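Cruciferin (Brassica napus, PDB 3KGL) probably serves as a seed storage protein, a hexameric 11S globulin of the cupin superfamily laid down as a nutrient reserve. Local coordinates at residues R27-D32 with F45-I50; E354-V359 with D369-Q374. One frame throughout, in Å; residues are numbered along the deposited sequence.

From the N terminus, the chain runs through strand 26-30, passes helix 36-41 and returns along strand 43-50; contact 1 closes this short loop inside the first cupin domain. Some 300 residues later strand 354-360 leads through strand 366-369 into strand 371-373, and contact 2 closes that second loop inside the other cupin domain. The two loops follow one another along the chain and neither nests in nor crosses the other. Contact 1 joins neighbours of a seven-stranded antiparallel sheet, contact 2 the margin of a curled one. Their centres lie about 21 Å apart; nearest atoms come to about 5 Å without touching, and Tyr349, from the second cupin domain, hydrogen-bonds to Arg47 of contact 1.

Contact 1: R27-D32 with F45-I50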
# COMPACT_ATOMS: atom_id res chain seq x y z
N ARG A 27 -32.68 10.04 -1.95
CA ARG A 27 -31.70 10.19 -3.01
C ARG A 27 -30.26 10.10 -2.52
O ARG A 27 -29.94 10.44 -1.38
CB ARG A 27 -31.94 11.51 -3.75
CG ARG A 27 -31.92 12.70 -2.85
CD ARG A 27 -32.30 13.96 -3.57
NE ARG A 27 -32.51 15.02 -2.60
CZ ARG A 27 -32.27 16.30 -2.83
NH1 ARG A 27 -31.79 16.68 -4.02
NH2 ARG A 27 -32.49 17.20 -1.88
N ILE A 28 -29.41 9.62 -3.42
CA ILE A 28 -27.99 9.46 -3.15
C ILE A 28 -27.26 10.62 -3.84
O ILE A 28 -27.23 10.72 -5.06
CB ILE A 28 -27.48 8.09 -3.69
CG1 ILE A 28 -28.26 6.95 -3.04
CG2 ILE A 28 -26.00 7.92 -3.44
CD1 ILE A 28 -28.36 5.72 -3.89
N GLU A 29 -26.66 11.49 -3.04
CA GLU A 29 -25.92 12.61 -3.59
C GLU A 29 -24.44 12.34 -3.51
O GLU A 29 -23.88 12.21 -2.42
CB GLU A 29 -26.29 13.89 -2.85
CG GLU A 29 -27.77 14.19 -2.96
CD GLU A 29 -28.16 15.50 -2.37
OE1 GLU A 29 -27.79 15.77 -1.20
OE2 GLU A 29 -28.84 16.27 -3.07
N VAL A 30 -23.80 12.25 -4.66
CA VAL A 30 -22.43 11.79 -4.70
C VAL A 30 -21.47 12.85 -5.22
O VAL A 30 -21.73 13.48 -6.25
CB VAL A 30 -22.33 10.46 -5.49
CG1 VAL A 30 -23.43 10.39 -6.53
CG2 VAL A 30 -20.97 10.30 -6.13
N TRP A 31 -20.38 13.03 -4.47
CA TRP A 31 -19.32 14.00 -4.76
C TRP A 31 -18.40 13.53 -5.87
O TRP A 31 -18.28 12.34 -6.13
CB TRP A 31 -18.48 14.26 -3.52
CG TRP A 31 -18.93 15.44 -2.72
CD1 TRP A 31 -18.43 16.70 -2.80
CD2 TRP A 31 -19.95 15.48 -1.72
NE1 TRP A 31 -19.08 17.52 -1.91
CE2 TRP A 31 -20.02 16.80 -1.24
CE3 TRP A 31 -20.82 14.53 -1.18
CZ2 TRP A 31 -20.91 17.19 -0.26
CZ3 TRP A 31 -21.71 14.92 -0.20
CH2 TRP A 31 -21.75 16.24 0.25
N ASP A 32 -17.74 14.48 -6.53
CA ASP A 32 -16.85 14.14 -7.62
C ASP A 32 -15.41 13.87 -7.16
O ASP A 32 -14.71 14.77 -6.66
CB ASP A 32 -16.86 15.24 -8.66
CG ASP A 32 -16.18 14.83 -9.93
OD1 ASP A 32 -15.97 13.61 -10.12
OD2 ASP A 32 -15.86 15.72 -10.75
N PHE A 45 -16.84 10.99 -1.51
CA PHE A 45 -17.76 11.30 -0.43
C PHE A 45 -19.18 11.14 -0.98
O PHE A 45 -19.38 11.27 -2.18
CB PHE A 45 -17.50 12.72 0.06
CG PHE A 45 -18.01 13.01 1.45
CD1 PHE A 45 -17.27 12.67 2.56
CD2 PHE A 45 -19.22 13.67 1.64
CE1 PHE A 45 -17.74 12.94 3.83
CE2 PHE A 45 -19.69 13.95 2.92
CZ PHE A 45 -18.95 13.59 4.01
N VAL A 46 -20.14 10.84 -0.12
CA VAL A 46 -21.52 10.63 -0.55
C VAL A 46 -22.45 10.93 0.59
O VAL A 46 -22.07 10.80 1.75
CB VAL A 46 -21.77 9.18 -1.02
CG1 VAL A 46 -21.40 8.21 0.07
CG2 VAL A 46 -23.23 8.99 -1.42
N ARG A 47 -23.66 11.35 0.27
CA ARG A 47 -24.66 11.62 1.30
C ARG A 47 -25.91 10.89 0.91
O ARG A 47 -26.42 11.09 -0.18
CB ARG A 47 -24.97 13.10 1.39
CG ARG A 47 -26.14 13.41 2.29
CD ARG A 47 -26.82 14.71 1.92
NE ARG A 47 -26.06 15.87 2.37
CZ ARG A 47 -25.60 16.82 1.56
NH1 ARG A 47 -25.82 16.77 0.26
NH2 ARG A 47 -24.91 17.83 2.08
N TYR A 48 -26.39 10.02 1.79
CA TYR A 48 -27.70 9.43 1.62
C TYR A 48 -28.68 10.39 2.24
O TYR A 48 -28.50 10.80 3.39
CB TYR A 48 -27.81 8.11 2.38
CG TYR A 48 -26.84 7.04 1.99
CD1 TYR A 48 -26.33 6.97 0.70
CD2 TYR A 48 -26.45 6.06 2.90
CE1 TYR A 48 -25.44 5.97 0.33
CE2 TYR A 48 -25.58 5.06 2.54
CZ TYR A 48 -25.07 5.02 1.26
OH TYR A 48 -24.20 4.01 0.92
N ILE A 49 -29.72 10.78 1.49
CA ILE A 49 -30.84 11.50 2.11
C ILE A 49 -32.14 10.71 2.07
O ILE A 49 -32.85 10.74 1.06
CB ILE A 49 -31.13 12.84 1.45
CG1 ILE A 49 -29.84 13.56 1.08
CG2 ILE A 49 -31.94 13.65 2.40
CD1 ILE A 49 -30.01 15.05 0.89
N ILE A 50 -32.45 10.04 3.18
CA ILE A 50 -33.54 9.06 3.20
C ILE A 50 -34.84 9.60 3.80
O ILE A 50 -34.86 10.09 4.93
CB ILE A 50 -33.13 7.76 3.92
CG1 ILE A 50 -31.76 7.29 3.41
CG2 ILE A 50 -34.17 6.69 3.67
CD1 ILE A 50 -31.03 6.42 4.38
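Ile28 and Val46 meet methyl to methyl, CG2 to CG2 at 3.6 Å, on the face of the sheet that also carries Val30 and Tyr48. Val46 sends CG2 anti to its backbone N, where it also lies against the carbonyl O of Glu29, while Ile28 CG1 comes within 4.2 Å of Tyr48 CD1. Next to the Val30-Val46 pair, Trp31 and Phe45 form a T-shaped pair: the Phe45 edge, led by CD2, stands over one face of the six-membered ring of Trp31, CD2 to CZ3 3.3 Å, with the planes at 84°. The Trp31 N also bonds to the Phe45 O, so backbone and rings join the two segments here together. The antiparallel backbones are laced by two hydrogen-bonded pairs, Glu29 with Arg47 between these groups and Arg27 with Ile49 beyond Ile28; the Arg47 N to Glu29 O bond is 2.8 Å.

On the other face the contact turns polar. Glu29 and Arg47 run alongside each other in the same direction, in a salt bridge of 2.6 Å from OE1 to NH1, which reaches the carboxylate from above its plane. The Arg47 chain bends at chi3 (-76°), and one face of its guanidinium lies over CH2 of Trp31. Arg27 extends the network through charge alone: Glu29 OE2 sits 3.1 Å from its NH1, well out of the guanidinium plane. Ile49 places CD1 beside the Glu29 carboxylate, giving this charged patch an apolar flank.

Arg47 NH2 is also hydrogen-bonded to Tyr349 OH, and the Phe45 ring meets that same tyrosine. In this antiparallel cupin sheet, strand 19-23 pairs with the outer side of 26-30 and strand 173-180 with the far side of 43-50, while Tyr56 of strand 54-61 stacks on Tyr48.

Contact 2: E354-V359 with D369-Q374; sequences EAHVQV and DGQVSQ
Glu354 reaches across to Gln371 and Ser373, its CG 3.7 Å from Ser373 CB. The Gln371 and Glu354 side chains cross at about a right angle; a bond from Gln371 NE2 to Glu354 OE2 is weak and doubtful. At its other amide atom, Gln371 OE1 accepts from His356 ND1 at 3.2 Å, nearly in the ring plane. His356 stands between Gln371 and Asp369: its NE2 donates to Asp369 OD1 at 2.8 Å, meeting the carboxylate close to its C-O axis with the two planes 81° apart. Chi1 (-173°) sets CG of His356 anti to the backbone N, and Gly370 lies over one face of the ring, its CA 3.4 Å from His356 CE1. An alanine in place of His356 would probably leave Asp369 OD1 and Gln371 OE1 each without the ring N-H that meets it, and the Gln371 amide freer to turn.

The backbones form an antiparallel pair at the margin of a curled cupin sheet, and segment 369-374 turns a corner at Gly370. Val357 N to Gly370 O (3.1 Å) and Gly370 N to Val357 O grip that corner from both directions. On the opposite face Val357 CG1 packs against Val372 CG2 at 3.9 Å. Gln358, beside Asp369, hydrogen-bonds through NE2 to Thr224 of the second subunit.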
# COMPACT_ATOMS: atom_id res chain seq x y z
N GLU A 354 -21.94 27.82 10.17
CA GLU A 354 -20.98 28.44 9.29
C GLU A 354 -19.71 28.75 10.06
O GLU A 354 -19.74 29.05 11.25
CB GLU A 354 -21.54 29.75 8.74
CG GLU A 354 -22.78 29.64 7.87
CD GLU A 354 -22.72 30.56 6.65
OE1 GLU A 354 -23.66 30.51 5.82
OE2 GLU A 354 -21.73 31.31 6.53
N ALA A 355 -18.58 28.70 9.36
CA ALA A 355 -17.33 29.16 9.94
C ALA A 355 -16.39 29.67 8.85
O ALA A 355 -16.51 29.32 7.68
CB ALA A 355 -16.67 28.07 10.75
N HIS A 356 -15.46 30.53 9.25
CA HIS A 356 -14.53 31.08 8.29
C HIS A 356 -13.19 30.39 8.44
O HIS A 356 -12.58 30.41 9.51
CB HIS A 356 -14.39 32.58 8.49
CG HIS A 356 -13.57 33.23 7.42
ND1 HIS A 356 -14.13 33.77 6.28
CD2 HIS A 356 -12.23 33.39 7.30
CE1 HIS A 356 -13.16 34.25 5.51
NE2 HIS A 356 -12.01 34.03 6.11
N VAL A 357 -12.75 29.76 7.36
CA VAL A 357 -11.51 28.99 7.42
C VAL A 357 -10.45 29.47 6.45
O VAL A 357 -10.74 29.98 5.36
CB VAL A 357 -11.71 27.44 7.27
CG1 VAL A 357 -13.07 27.06 6.70
CG2 VAL A 357 -10.60 26.85 6.42
N GLN A 358 -9.21 29.30 6.86
CA GLN A 358 -8.07 29.49 5.99
C GLN A 358 -7.27 28.18 5.92
O GLN A 358 -7.04 27.51 6.93
CB GLN A 358 -7.21 30.64 6.49
CG GLN A 358 -8.00 31.87 6.89
CD GLN A 358 -7.13 33.10 7.06
OE1 GLN A 358 -6.45 33.53 6.13
NE2 GLN A 358 -7.17 33.69 8.25
N VAL A 359 -6.88 27.82 4.70
CA VAL A 359 -6.06 26.66 4.45
C VAL A 359 -4.81 27.15 3.71
O VAL A 359 -4.92 27.84 2.70
CB VAL A 359 -6.83 25.65 3.57
CG1 VAL A 359 -6.08 24.34 3.45
CG2 VAL A 359 -8.21 25.42 4.14
N ASP A 369 -9.91 30.64 1.73
CA ASP A 369 -10.09 31.73 2.69
C ASP A 369 -11.52 32.27 2.54
O ASP A 369 -11.78 33.17 1.75
CB ASP A 369 -9.03 32.81 2.46
CG ASP A 369 -9.38 34.15 3.09
OD1 ASP A 369 -9.91 34.19 4.23
OD2 ASP A 369 -9.11 35.19 2.43
N GLY A 370 -12.44 31.67 3.29
CA GLY A 370 -13.85 31.95 3.13
C GLY A 370 -14.82 31.09 3.93
O GLY A 370 -14.45 30.27 4.79
N GLN A 371 -16.09 31.29 3.63
CA GLN A 371 -17.15 30.69 4.40
C GLN A 371 -17.41 29.25 3.98
O GLN A 371 -17.25 28.89 2.81
CB GLN A 371 -18.41 31.53 4.28
CG GLN A 371 -19.16 31.73 5.59
CD GLN A 371 -18.37 32.49 6.66
OE1 GLN A 371 -17.27 33.01 6.41
NE2 GLN A 371 -18.94 32.55 7.86
N VAL A 372 -17.83 28.45 4.94
CA VAL A 372 -18.09 27.04 4.72
C VAL A 372 -19.28 26.72 5.60
O VAL A 372 -19.26 26.97 6.80
CB VAL A 372 -16.87 26.20 5.10
CG1 VAL A 372 -17.25 24.78 5.32
CG2 VAL A 372 -15.83 26.29 4.02
N SER A 373 -20.34 26.18 5.00
CA SER A 373 -21.60 26.05 5.70
C SER A 373 -22.23 24.68 5.50
O SER A 373 -21.71 23.85 4.77
CB SER A 373 -22.55 27.14 5.22
OG SER A 373 -22.78 27.01 3.83
N GLN A 374 -23.38 24.47 6.15
CA GLN A 374 -24.08 23.19 6.11
C GLN A 374 -24.05 22.47 4.77
O GLN A 374 -24.43 23.03 3.74
CB GLN A 374 -25.53 23.36 6.56
CG GLN A 374 -26.34 22.08 6.49
CD GLN A 374 -27.36 21.98 7.61
OE1 GLN A 374 -27.26 22.65 8.64
NE2 GLN A 374 -28.37 21.13 7.41